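Local coordinates for uncharacterized protein (Vibrio parahaemolyticus, PDB 1ZBP), which is of unknown function but belongs to the ImpE family, members of which are often encoded in type VI secretion gene clusters, at residues A91-E96 with F166-A171; E117-L122 with K232-G237; K133-N138 with Q256-I261; V145-D150 with K241-G246. All blocks are in the same frame, centred on the assembly; numbering follows the deposited sequence.

All four contacts are only partly buried, but they differ in what they join. Interactions 3 and 4 belong to one eight-stranded antiparallel sheet, where strands 135-137 and 140-147 are neighbours, and both rest on antiparallel backbone ladders; L258 of interaction 3 packs on W243 of interaction 4. Interaction 1 is a much looser parallel pairing at the edge of a separate three-stranded sheet, held largely by apolar packing, and its I170 lies against F135 of interaction 3 and R146 of interaction 4. Interaction 2, between a helix and a hairpin, has no backbone bond across it and relies on a weak salt bridge and aliphatic packing. Y235 N of interaction 2 probably bonds D150 OD1 of interaction 4.

Interaction 1 of 4, residues A91-E96 with F166-A171; sequences AKVLGE and FLVPIA
A91 to L94 run beside F166 to P169 as a loosely held parallel segment at one edge of a small mixed sheet of three strands, and packing contributes more here than hydrogen bonding. The two backbones head the same way to within 5°, yet the one hydrogen bond between them, from V93 N to L167 O at 3.1 Å, is weak and bent, with 131° at the hydrogen. The same carbonyl oxygen is also approached by K92 CA at 3.2 Å in a CA-H...O contact.

The F166 ring is engaged in two ways. A91 CB sits over the centre of one face, a CH-pi contact 4.2 Å from the ring centroid, while V93 CG2 meets the rim in the ring plane, 3.6 Å from F166 CD2. V93 CG2, anti to the carbonyl carbon, is the branch that meets the ring, and it also reaches a methyl of V168. On the opposite face of the sheet, K92 CB packs on L167 CB at 3.6 Å. V93 is the centre of an inverse gamma turn, and beyond it the pairing gives way to contacts with a proline ring: P169 CG lies 3.2 Å from L94 CA, and P169 CD lies close to V93 O.

Strand 155-159 flanks 165-169 on its other side, bonding to the backbone of F166 and V168; its Y155 touches L94, L167 and P169 and receives a weak hydrogen bond from K92 NZ. Helix 98-113 packs on the K92 and L94 side chains through T101.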
loop_
_atom_site.group_PDB
_atom_site.type_symbol
_atom_site.label_atom_id
_atom_site.label_comp_id
_atom_site.label_asym_id
_atom_site.label_seq_id
_atom_site.Cartn_x
_atom_site.Cartn_y
_atom_site.Cartn_z
ATOM N N ALA A 91 2.323 8.843 9.664
ATOM C CA ALA A 91 3.605 9.302 10.179
ATOM C C ALA A 91 4.586 9.366 9.016
ATOM O O ALA A 91 5.308 8.407 8.750
ATOM C CB ALA A 91 4.119 8.342 11.246
ATOM N N LYS A 92 4.611 10.491 8.315
ATOM C CA LYS A 92 5.522 10.627 7.194
ATOM C C LYS A 92 6.892 11.171 7.559
ATOM O O LYS A 92 7.017 12.247 8.139
ATOM C CB LYS A 92 4.905 11.499 6.117
ATOM C CG LYS A 92 4.340 12.777 6.636
ATOM C CD LYS A 92 3.716 13.510 5.500
ATOM C CE LYS A 92 4.759 13.832 4.445
ATOM N NZ LYS A 92 4.153 14.579 3.302
ATOM N N VAL A 93 7.913 10.407 7.185
ATOM C CA VAL A 93 9.306 10.736 7.443
ATOM C C VAL A 93 9.843 11.526 6.267
ATOM O O VAL A 93 10.941 11.250 5.778
ATOM C CB VAL A 93 10.159 9.455 7.586
ATOM C CG1 VAL A 93 11.525 9.794 8.165
ATOM C CG2 VAL A 93 9.431 8.451 8.459
ATOM N N LEU A 94 9.068 12.498 5.800
ATOM C CA LEU A 94 9.499 13.301 4.662
ATOM C C LEU A 94 10.774 14.069 5.021
ATOM O O LEU A 94 11.677 14.230 4.185
ATOM C CB LEU A 94 8.389 14.270 4.242
ATOM C CG LEU A 94 8.543 15.737 4.651
ATOM C CD1 LEU A 94 9.415 16.453 3.615
ATOM C CD2 LEU A 94 7.175 16.392 4.748
ATOM N N GLY A 95 10.850 14.541 6.261
ATOM C CA GLY A 95 12.035 15.264 6.673
ATOM C C GLY A 95 11.721 16.468 7.524
ATOM O O GLY A 95 10.773 16.455 8.309
ATOM N N GLU A 96 12.522 17.514 7.368
ATOM C CA GLU A 96 12.329 18.725 8.139
ATOM C C GLU A 96 11.261 19.628 7.523
ATOM O O GLU A 96 10.712 20.502 8.203
ATOM C CB GLU A 96 13.655 19.486 8.273
ATOM C CG GLU A 96 14.263 19.428 9.679
ATOM C CD GLU A 96 14.932 18.092 10.003
ATOM O OE1 GLU A 96 14.429 17.036 9.554
ATOM O OE2 GLU A 96 15.959 18.105 10.723
ATOM N N PHE A 166 3.168 4.594 7.270
ATOM C CA PHE A 166 4.252 5.525 6.935
ATOM C C PHE A 166 4.275 5.965 5.467
ATOM O O PHE A 166 3.992 5.181 4.567
ATOM C CB PHE A 166 5.620 4.905 7.250
ATOM C CG PHE A 166 6.019 4.986 8.697
ATOM C CD1 PHE A 166 5.410 4.172 9.658
ATOM C CD2 PHE A 166 7.042 5.855 9.098
ATOM C CE1 PHE A 166 5.821 4.219 11.000
ATOM C CE2 PHE A 166 7.462 5.914 10.427
ATOM C CZ PHE A 166 6.852 5.090 11.392
ATOM N N LEU A 167 4.625 7.231 5.255
ATOM C CA LEU A 167 4.767 7.824 3.934
ATOM C C LEU A 167 6.225 8.244 3.893
ATOM O O LEU A 167 6.642 9.170 4.600
ATOM C CB LEU A 167 3.855 9.034 3.766
ATOM C CG LEU A 167 2.505 8.712 3.111
ATOM C CD1 LEU A 167 1.609 9.948 3.134
ATOM C CD2 LEU A 167 2.727 8.243 1.673
ATOM N N VAL A 168 7.002 7.546 3.073
ATOM C CA VAL A 168 8.424 7.797 3.000
ATOM C C VAL A 168 8.884 8.219 1.618
ATOM O O VAL A 168 8.620 7.543 0.620
ATOM C CB VAL A 168 9.197 6.540 3.441
ATOM C CG1 VAL A 168 10.679 6.751 3.283
ATOM C CG2 VAL A 168 8.843 6.221 4.894
ATOM N N PRO A 169 9.563 9.370 1.547
ATOM C CA PRO A 169 10.092 9.941 0.306
ATOM C C PRO A 169 10.970 8.913 -0.391
ATOM O O PRO A 169 11.850 8.342 0.235
ATOM C CB PRO A 169 10.910 11.140 0.795
ATOM C CG PRO A 169 10.154 11.581 1.987
ATOM C CD PRO A 169 9.830 10.268 2.683
ATOM N N ILE A 170 10.710 8.662 -1.670
ATOM C CA ILE A 170 11.507 7.710 -2.426
ATOM C C ILE A 170 12.970 8.163 -2.328
ATOM O O ILE A 170 13.879 7.339 -2.235
ATOM C CB ILE A 170 11.046 7.647 -3.901
ATOM C CG1 ILE A 170 9.633 7.074 -3.956
ATOM C CG2 ILE A 170 12.010 6.795 -4.723
ATOM C CD1 ILE A 170 9.026 7.081 -5.355
ATOM N N ALA A 171 13.174 9.480 -2.308
ATOM C CA ALA A 171 14.510 10.083 -2.202
ATOM C C ALA A 171 15.247 9.706 -0.910
ATOM O O ALA A 171 16.483 9.778 -0.840
ATOM C CB ALA A 171 14.406 11.597 -2.301
#

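Interaction 2 of 4, residues E117-L122 with K232-G237; sequences EQVSEL and KEVYLG
K232 and V234 rest against E117, V119 and S120, joining helix 116-129 to the connection of a beta hairpin formed by strands 224-228 and 235-239. No backbone hydrogen bond links the two parts, and the hairpin side chains lie against one turn of the helix, E117 to S120.

K232 comes first and is the residue most buried by the contact. Its CB points at the helix, and its aliphatic chain passes over S120: K232 CG lies 3.3 Å from S120 CB and equally near the hydroxyl oxygen. The lysine chain bends at chi2 and again at chi4 (59°), which sets NZ; the side chains of K232 and E117 cross at about a right angle, and their charged groups meet at the more exposed margin. This salt bridge is long and weak, K232 NZ to E117 OE1 measuring 3.4 Å. K232 also touches Y116, one residue before E117.

E233 follows, with its carboxylate folded back towards the helix. E233 OE2 stands 4.1 Å from S120 O and is a buried oxygen without a polar partner in the model, which should be somewhat costly for a charged group. Before the chain leaves the helix and enters the strand at Y235, V234 turns its CB inward. F107 of helix 98-113 and A123 touch this valine. Its CG2 methyl is 4.4 Å from V119 CG2, and V234 CG2 lies 4.0 Å from S120 CA.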
loop_
_atom_site.group_PDB
_atom_site.type_symbol
_atom_site.label_atom_id
_atom_site.label_comp_id
_atom_site.label_asym_id
_atom_site.label_seq_id
_atom_site.Cartn_x
_atom_site.Cartn_y
_atom_site.Cartn_z
ATOM N N GLU A 117 -9.256 22.883 -7.647
ATOM C CA GLU A 117 -8.407 23.986 -8.065
ATOM C C GLU A 117 -7.195 24.021 -7.145
ATOM O O GLU A 117 -6.098 24.409 -7.554
ATOM C CB GLU A 117 -9.169 25.315 -7.988
ATOM C CG GLU A 117 -8.517 26.454 -8.777
ATOM C CD GLU A 117 -8.484 26.193 -10.284
ATOM O OE1 GLU A 117 -7.781 25.247 -10.715
ATOM O OE2 GLU A 117 -9.164 26.932 -11.036
ATOM N N GLN A 118 -7.399 23.609 -5.898
ATOM C CA GLN A 118 -6.319 23.585 -4.919
ATOM C C GLN A 118 -5.518 22.281 -5.069
ATOM O O GLN A 118 -4.315 22.252 -4.798
ATOM C CB GLN A 118 -6.894 23.698 -3.505
ATOM C CG GLN A 118 -5.852 23.941 -2.421
ATOM C CD GLN A 118 -6.441 23.891 -1.020
ATOM O OE1 GLN A 118 -5.712 23.915 -0.023
ATOM N NE2 GLN A 118 -7.765 23.826 -0.938
ATOM N N VAL A 119 -6.185 21.212 -5.510
ATOM C CA VAL A 119 -5.513 19.933 -5.705
ATOM C C VAL A 119 -4.533 20.073 -6.868
ATOM O O VAL A 119 -3.430 19.522 -6.841
ATOM C CB VAL A 119 -6.520 18.785 -6.016
ATOM C CG1 VAL A 119 -7.624 18.757 -4.975
ATOM C CG2 VAL A 119 -7.102 18.948 -7.405
ATOM N N SER A 120 -4.948 20.827 -7.883
ATOM C CA SER A 120 -4.133 21.073 -9.067
ATOM C C SER A 120 -2.926 21.914 -8.688
ATOM O O SER A 120 -1.847 21.748 -9.250
ATOM C CB SER A 120 -4.952 21.818 -10.127
ATOM O OG SER A 120 -4.205 22.038 -11.311
ATOM N N GLU A 121 -3.115 22.821 -7.732
ATOM C CA GLU A 121 -2.038 23.694 -7.273
ATOM C C GLU A 121 -1.109 22.970 -6.312
ATOM O O GLU A 121 0.109 23.132 -6.378
ATOM C CB GLU A 121 -2.619 24.932 -6.581
ATOM C CG GLU A 121 -3.143 26.009 -7.521
ATOM C CD GLU A 121 -2.051 26.941 -8.025
ATOM O OE1 GLU A 121 -1.130 26.461 -8.732
ATOM O OE2 GLU A 121 -2.117 28.156 -7.710
ATOM N N LEU A 122 -1.695 22.182 -5.414
ATOM C CA LEU A 122 -0.926 21.430 -4.427
ATOM C C LEU A 122 -0.086 20.345 -5.084
ATOM O O LEU A 122 1.056 20.117 -4.704
ATOM C CB LEU A 122 -1.864 20.808 -3.395
ATOM C CG LEU A 122 -2.423 21.806 -2.389
ATOM C CD1 LEU A 122 -3.531 21.157 -1.572
ATOM C CD2 LEU A 122 -1.295 22.283 -1.495
ATOM N N LYS A 232 -7.863 18.856 -14.738
ATOM C CA LYS A 232 -6.461 19.128 -14.446
ATOM C C LYS A 232 -5.582 17.970 -14.886
ATOM O O LYS A 232 -6.057 17.013 -15.501
ATOM C CB LYS A 232 -6.252 19.369 -12.946
ATOM C CG LYS A 232 -6.962 20.582 -12.389
ATOM C CD LYS A 232 -8.447 20.337 -12.225
ATOM C CE LYS A 232 -9.134 21.599 -11.740
ATOM N NZ LYS A 232 -8.925 22.728 -12.702
ATOM N N GLU A 233 -4.293 18.068 -14.570
ATOM C CA GLU A 233 -3.338 17.014 -14.896
ATOM C C GLU A 233 -3.083 16.118 -13.678
ATOM O O GLU A 233 -2.003 15.562 -13.518
ATOM C CB GLU A 233 -2.018 17.618 -15.409
ATOM C CG GLU A 233 -1.435 18.766 -14.571
ATOM C CD GLU A 233 -0.958 18.344 -13.184
ATOM O OE1 GLU A 233 -0.059 17.479 -13.092
ATOM O OE2 GLU A 233 -1.473 18.897 -12.186
ATOM N N VAL A 234 -4.091 15.983 -12.824
ATOM C CA VAL A 234 -3.993 15.150 -11.629
ATOM C C VAL A 234 -4.669 13.803 -11.903
ATOM O O VAL A 234 -5.890 13.730 -12.070
ATOM C CB VAL A 234 -4.690 15.823 -10.424
ATOM C CG1 VAL A 234 -4.518 14.980 -9.177
ATOM C CG2 VAL A 234 -4.120 17.214 -10.212
ATOM N N TYR A 235 -3.870 12.740 -11.953
ATOM C CA TYR A 235 -4.382 11.394 -12.208
ATOM C C TYR A 235 -4.150 10.469 -11.008
ATOM O O TYR A 235 -3.017 10.284 -10.567
ATOM C CB TYR A 235 -3.696 10.815 -13.447
ATOM C CG TYR A 235 -3.927 11.620 -14.701
ATOM C CD1 TYR A 235 -5.071 11.425 -15.479
ATOM C CD2 TYR A 235 -3.026 12.614 -15.093
ATOM C CE1 TYR A 235 -5.312 12.207 -16.615
ATOM C CE2 TYR A 235 -3.258 13.397 -16.225
ATOM C CZ TYR A 235 -4.396 13.192 -16.979
ATOM O OH TYR A 235 -4.628 13.969 -18.095
ATOM N N LEU A 236 -5.225 9.901 -10.470
ATOM C CA LEU A 236 -5.102 8.988 -9.338
ATOM C C LEU A 236 -5.030 7.581 -9.896
ATOM O O LEU A 236 -5.258 7.381 -11.072
ATOM C CB LEU A 236 -6.296 9.112 -8.398
ATOM C CG LEU A 236 -6.473 10.459 -7.713
ATOM C CD1 LEU A 236 -7.569 10.323 -6.658
ATOM C CD2 LEU A 236 -5.170 10.912 -7.066
ATOM N N GLY A 237 -4.717 6.599 -9.065
ATOM C CA GLY A 237 -4.617 5.247 -9.575
ATOM C C GLY A 237 -5.629 4.290 -9.000
ATOM O O GLY A 237 -6.292 4.589 -8.008
#

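Interaction 3 of 4, residues K133-N138 with Q256-I261; sequences KGFLAN and QNLQVI
F135, L136 and A137 pair with V260, Q259 and L258 as adjacent strands within the eight-stranded antiparallel sheet, where the first of its strands in the chain meets the last. L136 and Q259 form the hydrogen-bonded pair, with L136 N to Q259 O at 2.8 Å and Q259 N to L136 O at 3.0 Å. The ladder continues through I261 N to G134 O at 3.0 Å and ends in a weaker bond from N138 N to N257 O.

F135, A137, L258 and V260 share one face, which is wholly apolar. With CG anti to the carbonyl carbon (chi1 -83°), the F135 ring meets V260 obliquely, with F135 CE1 3.6 Å from V260 CB. L258 CD2 packs on F135 CB at 3.9 Å and on A137 CB at 4.0 Å, touching two residues of the opposite strand. On the other face, L136 CB meets Q259 CB at 3.7 Å and L136 CD1 touches I261 CG1, while the Q259 amide oxygen turns to K262 NZ.

Strands 140-147 and 173-178 continue the sheet on either side of the pair. With hydrogen-bonded and non-hydrogen-bonded pairs in regular succession, the arrangement is that of a classical antiparallel beta ladder.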
loop_
_atom_site.group_PDB
_atom_site.type_symbol
_atom_site.label_atom_id
_atom_site.label_comp_id
_atom_site.label_asym_id
_atom_site.label_seq_id
_atom_site.Cartn_x
_atom_site.Cartn_y
_atom_site.Cartn_z
ATOM N N LYS A 133 15.867 11.732 -7.501
ATOM C CA LYS A 133 16.918 10.834 -7.035
ATOM C C LYS A 133 17.039 9.666 -7.993
ATOM O O LYS A 133 16.035 9.046 -8.337
ATOM C CB LYS A 133 16.579 10.305 -5.637
ATOM C CG LYS A 133 17.755 9.769 -4.852
ATOM C CD LYS A 133 18.643 10.908 -4.395
ATOM C CE LYS A 133 19.589 10.488 -3.286
ATOM N NZ LYS A 133 20.393 11.655 -2.777
ATOM N N GLY A 134 18.264 9.370 -8.418
ATOM C CA GLY A 134 18.492 8.260 -9.330
ATOM C C GLY A 134 18.619 6.935 -8.599
ATOM O O GLY A 134 19.201 6.853 -7.513
ATOM N N PHE A 135 18.088 5.883 -9.211
ATOM C CA PHE A 135 18.118 4.569 -8.597
ATOM C C PHE A 135 18.571 3.470 -9.532
ATOM O O PHE A 135 18.566 3.605 -10.758
ATOM C CB PHE A 135 16.726 4.205 -8.075
ATOM C CG PHE A 135 16.418 4.784 -6.728
ATOM C CD1 PHE A 135 16.848 4.141 -5.575
ATOM C CD2 PHE A 135 15.705 5.965 -6.608
ATOM C CE1 PHE A 135 16.591 4.659 -4.338
ATOM C CE2 PHE A 135 15.441 6.497 -5.357
ATOM C CZ PHE A 135 15.878 5.840 -4.222
ATOM N N LEU A 136 18.974 2.369 -8.919
ATOM C CA LEU A 136 19.375 1.177 -9.641
ATOM C C LEU A 136 18.185 0.256 -9.403
ATOM O O LEU A 136 17.928 -0.143 -8.268
ATOM C CB LEU A 136 20.639 0.581 -9.029
ATOM C CG LEU A 136 21.866 0.587 -9.933
ATOM C CD1 LEU A 136 22.265 2.007 -10.248
ATOM C CD2 LEU A 136 22.999 -0.149 -9.241
ATOM N N ALA A 137 17.440 -0.051 -10.458
ATOM C CA ALA A 137 16.262 -0.906 -10.323
ATOM C C ALA A 137 16.469 -2.227 -11.040
ATOM O O ALA A 137 16.517 -2.279 -12.263
ATOM C CB ALA A 137 15.024 -0.196 -10.859
ATOM N N ASN A 138 16.576 -3.297 -10.258
ATOM C CA ASN A 138 16.823 -4.630 -10.796
ATOM C C ASN A 138 18.182 -4.572 -11.502
ATOM O O ASN A 138 18.328 -5.043 -12.636
ATOM C CB ASN A 138 15.724 -5.039 -11.795
ATOM C CG ASN A 138 14.352 -5.236 -11.134
ATOM O OD1 ASN A 138 13.323 -5.281 -11.821
ATOM N ND2 ASN A 138 14.334 -5.360 -9.802
ATOM N N GLN A 256 11.978 -5.782 -7.892
ATOM C CA GLN A 256 12.514 -6.633 -6.829
ATOM C C GLN A 256 13.361 -5.835 -5.836
ATOM O O GLN A 256 13.199 -5.992 -4.628
ATOM C CB GLN A 256 13.377 -7.778 -7.386
ATOM C CG GLN A 256 12.620 -8.971 -7.947
ATOM C CD GLN A 256 12.015 -8.690 -9.309
ATOM O OE1 GLN A 256 12.708 -8.238 -10.228
ATOM N NE2 GLN A 256 10.715 -8.959 -9.450
ATOM N N ASN A 257 14.265 -4.997 -6.334
ATOM C CA ASN A 257 15.115 -4.206 -5.447
ATOM C C ASN A 257 15.449 -2.811 -5.971
ATOM O O ASN A 257 15.488 -2.561 -7.177
ATOM C CB ASN A 257 16.449 -4.919 -5.171
ATOM C CG ASN A 257 16.459 -6.364 -5.632
ATOM O OD1 ASN A 257 16.051 -7.273 -4.898
ATOM N ND2 ASN A 257 16.919 -6.587 -6.865
ATOM N N LEU A 258 15.683 -1.903 -5.040
ATOM C CA LEU A 258 16.082 -0.550 -5.374
ATOM C C LEU A 258 17.393 -0.282 -4.652
ATOM O O LEU A 258 17.527 -0.593 -3.473
ATOM C CB LEU A 258 15.037 0.469 -4.922
ATOM C CG LEU A 258 13.845 0.719 -5.842
ATOM C CD1 LEU A 258 12.933 1.755 -5.192
ATOM C CD2 LEU A 258 14.330 1.204 -7.198
ATOM N N GLN A 259 18.354 0.286 -5.370
ATOM C CA GLN A 259 19.668 0.636 -4.824
ATOM C C GLN A 259 19.937 2.087 -5.224
ATOM O O GLN A 259 20.166 2.363 -6.401
ATOM C CB GLN A 259 20.744 -0.274 -5.421
ATOM C CG GLN A 259 21.352 -1.244 -4.435
ATOM C CD GLN A 259 22.359 -0.577 -3.508
ATOM O OE1 GLN A 259 22.319 0.641 -3.308
ATOM N NE2 GLN A 259 23.266 -1.375 -2.934
ATOM N N VAL A 260 19.903 2.999 -4.252
ATOM C CA VAL A 260 20.114 4.429 -4.503
ATOM C C VAL A 260 21.495 4.750 -5.082
ATOM O O VAL A 260 22.501 4.126 -4.736
ATOM C CB VAL A 260 19.903 5.257 -3.189
ATOM C CG1 VAL A 260 21.050 4.994 -2.190
ATOM C CG2 VAL A 260 19.811 6.739 -3.502
ATOM N N ILE A 261 21.536 5.722 -5.981
ATOM C CA ILE A 261 22.788 6.132 -6.591
ATOM C C ILE A 261 23.427 7.133 -5.627
ATOM O O ILE A 261 22.932 8.238 -5.476
ATOM C CB ILE A 261 22.500 6.741 -7.991
ATOM C CG1 ILE A 261 21.993 5.626 -8.898
ATOM C CG2 ILE A 261 23.751 7.410 -8.585
ATOM C CD1 ILE A 261 21.996 5.953 -10.384
#

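Interaction 4 of 4, residues V145-D150 with K241-G246; sequences VRDIDD and KCWLVG
W243 and D147 face each other as a non-hydrogen-bonded pair of antiparallel strands, yet their side chains diverge, and the indole swings back to give its N-H to the carboxylate. The W243 CB bond points away from the partner strand; from there the ring extends beneath D147, whose backbone N lies over one of its faces. The bond from W243 NE1 to D147 OD2, 3.1 Å long, is weak, with 127° at the hydrogen and the carboxylate plane turned 57° from the ring.

With CG anti to the backbone N (chi1 -167°), the D147 carboxylate has OD2 near the indole N-H and OD1 near D149 N. OD1, the other oxygen of this buried carboxylate, accepts from D149 N at 2.9 Å, closing an Asx turn where the strand ends, and is also bound by Y210 OH. K241 NZ is 4.9 Å from D147 OD2, near enough perhaps to favour the negative charge, although its salt bridge is with E157.

The ladder is otherwise regular. R146 and L244 exchange bonds, R146 N to L244 O at 3.1 Å and L244 N to R146 O at 2.8 Å, the latter almost in line with the carbonyl. I148 N adds a weak bond to C242 O. V145 CG1 packs on W243 CE3 at 3.9 Å, and V145 CG2 lies beside V245 CG1 at 3.8 Å.

In the eight-stranded sheet, strand 140-147 is followed on one side by 135-137, and strand 242-245 on the other by 248-251. W226 of strand 224-228 touches I148 and C242, bringing the separate two-stranded hairpin against this end of the pair.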
loop_
_atom_site.group_PDB
_atom_site.type_symbol
_atom_site.label_atom_id
_atom_site.label_comp_id
_atom_site.label_asym_id
_atom_site.label_seq_id
_atom_site.Cartn_x
_atom_site.Cartn_y
_atom_site.Cartn_z
ATOM N N VAL A 145 13.106 8.185 -10.287
ATOM C CA VAL A 145 12.035 7.259 -9.953
ATOM C C VAL A 145 10.896 7.950 -9.193
ATOM O O VAL A 145 11.117 8.722 -8.250
ATOM C CB VAL A 145 12.585 6.094 -9.090
ATOM C CG1 VAL A 145 11.454 5.267 -8.526
ATOM C CG2 VAL A 145 13.487 5.208 -9.956
ATOM N N ARG A 146 9.666 7.654 -9.593
ATOM C CA ARG A 146 8.520 8.248 -8.940
ATOM C C ARG A 146 7.262 7.443 -9.242
ATOM O O ARG A 146 7.190 6.787 -10.273
ATOM C CB ARG A 146 8.387 9.678 -9.438
ATOM C CG ARG A 146 7.537 10.547 -8.573
ATOM C CD ARG A 146 6.153 10.717 -9.170
ATOM N NE ARG A 146 6.190 11.323 -10.488
ATOM C CZ ARG A 146 5.196 12.056 -10.976
ATOM N NH1 ARG A 146 4.104 12.263 -10.242
ATOM N NH2 ARG A 146 5.288 12.578 -12.201
ATOM N N ASP A 147 6.278 7.472 -8.350
ATOM C CA ASP A 147 5.028 6.739 -8.598
ATOM C C ASP A 147 4.219 7.545 -9.629
ATOM O O ASP A 147 4.187 8.771 -9.566
ATOM C CB ASP A 147 4.223 6.599 -7.301
ATOM C CG ASP A 147 3.078 5.598 -7.417
ATOM O OD1 ASP A 147 2.273 5.696 -8.365
ATOM O OD2 ASP A 147 2.983 4.707 -6.548
ATOM N N ILE A 148 3.579 6.866 -10.580
ATOM C CA ILE A 148 2.799 7.566 -11.605
ATOM C C ILE A 148 1.643 8.346 -10.971
ATOM O O ILE A 148 1.346 9.474 -11.375
ATOM C CB ILE A 148 2.261 6.581 -12.682
ATOM C CG1 ILE A 148 3.429 6.046 -13.522
ATOM C CG2 ILE A 148 1.242 7.294 -13.595
ATOM C CD1 ILE A 148 3.021 4.966 -14.537
ATOM N N ASP A 149 1.009 7.727 -9.978
ATOM C CA ASP A 149 -0.087 8.303 -9.195
ATOM C C ASP A 149 0.314 9.713 -8.740
ATOM O O ASP A 149 1.457 9.925 -8.325
ATOM C CB ASP A 149 -0.307 7.427 -7.961
ATOM C CG ASP A 149 -1.541 7.809 -7.173
ATOM O OD1 ASP A 149 -2.650 7.370 -7.542
ATOM O OD2 ASP A 149 -1.399 8.554 -6.189
ATOM N N ASP A 150 -0.607 10.675 -8.798
ATOM C CA ASP A 150 -0.285 12.050 -8.379
ATOM C C ASP A 150 -0.431 12.308 -6.885
ATOM O O ASP A 150 0.036 13.330 -6.381
ATOM C CB ASP A 150 -1.132 13.057 -9.149
ATOM C CG ASP A 150 -0.622 13.279 -10.541
ATOM O OD1 ASP A 150 -1.461 13.484 -11.448
ATOM O OD2 ASP A 150 0.620 13.258 -10.733
ATOM N N LYS A 241 0.097 -0.842 -8.513
ATOM C CA LYS A 241 0.885 0.360 -8.723
ATOM C C LYS A 241 1.805 0.204 -9.934
ATOM O O LYS A 241 2.249 -0.902 -10.256
ATOM C CB LYS A 241 1.692 0.688 -7.455
ATOM C CG LYS A 241 0.819 0.981 -6.219
ATOM C CD LYS A 241 1.632 1.443 -5.003
ATOM C CE LYS A 241 0.724 1.726 -3.793
ATOM N NZ LYS A 241 1.493 2.227 -2.601
ATOM N N CYS A 242 2.090 1.319 -10.600
ATOM C CA CYS A 242 2.942 1.333 -11.795
ATOM C C CYS A 242 3.807 2.560 -11.479
ATOM O O CYS A 242 3.278 3.580 -11.083
ATOM C CB CYS A 242 2.066 1.537 -13.073
ATOM S SG CYS A 242 2.555 0.693 -14.697
ATOM N N TRP A 243 5.126 2.439 -11.616
ATOM C CA TRP A 243 6.066 3.521 -11.327
ATOM C C TRP A 243 6.769 3.997 -12.588
ATOM O O TRP A 243 6.977 3.237 -13.532
ATOM C CB TRP A 243 7.155 3.063 -10.325
ATOM C CG TRP A 243 6.732 2.988 -8.874
ATOM C CD1 TRP A 243 5.478 3.164 -8.380
ATOM C CD2 TRP A 243 7.574 2.698 -7.741
ATOM N NE1 TRP A 243 5.477 3.006 -7.013
ATOM C CE2 TRP A 243 6.752 2.720 -6.594
ATOM C CE3 TRP A 243 8.945 2.421 -7.583
ATOM C CZ2 TRP A 243 7.241 2.478 -5.312
ATOM C CZ3 TRP A 243 9.439 2.178 -6.298
ATOM C CH2 TRP A 243 8.584 2.210 -5.181
ATOM N N LEU A 244 7.140 5.266 -12.584
ATOM C CA LEU A 244 7.861 5.854 -13.696
ATOM C C LEU A 244 9.342 5.753 -13.322
ATOM O O LEU A 244 9.794 6.434 -12.407
ATOM C CB LEU A 244 7.457 7.319 -13.847
ATOM C CG LEU A 244 8.022 8.078 -15.046
ATOM C CD1 LEU A 244 7.549 7.416 -16.354
ATOM C CD2 LEU A 244 7.555 9.530 -14.983
ATOM N N VAL A 245 10.090 4.889 -14.004
ATOM C CA VAL A 245 11.519 4.737 -13.721
ATOM C C VAL A 245 12.271 5.213 -14.944
ATOM O O VAL A 245 12.282 4.547 -15.982
ATOM C CB VAL A 245 11.926 3.262 -13.439
ATOM C CG1 VAL A 245 11.444 2.827 -12.078
ATOM C CG2 VAL A 245 11.344 2.354 -14.493
ATOM N N GLY A 246 12.902 6.373 -14.827
ATOM C CA GLY A 246 13.611 6.900 -15.969
ATOM C C GLY A 246 12.619 7.406 -16.999
ATOM O O GLY A 246 11.989 8.434 -16.788
#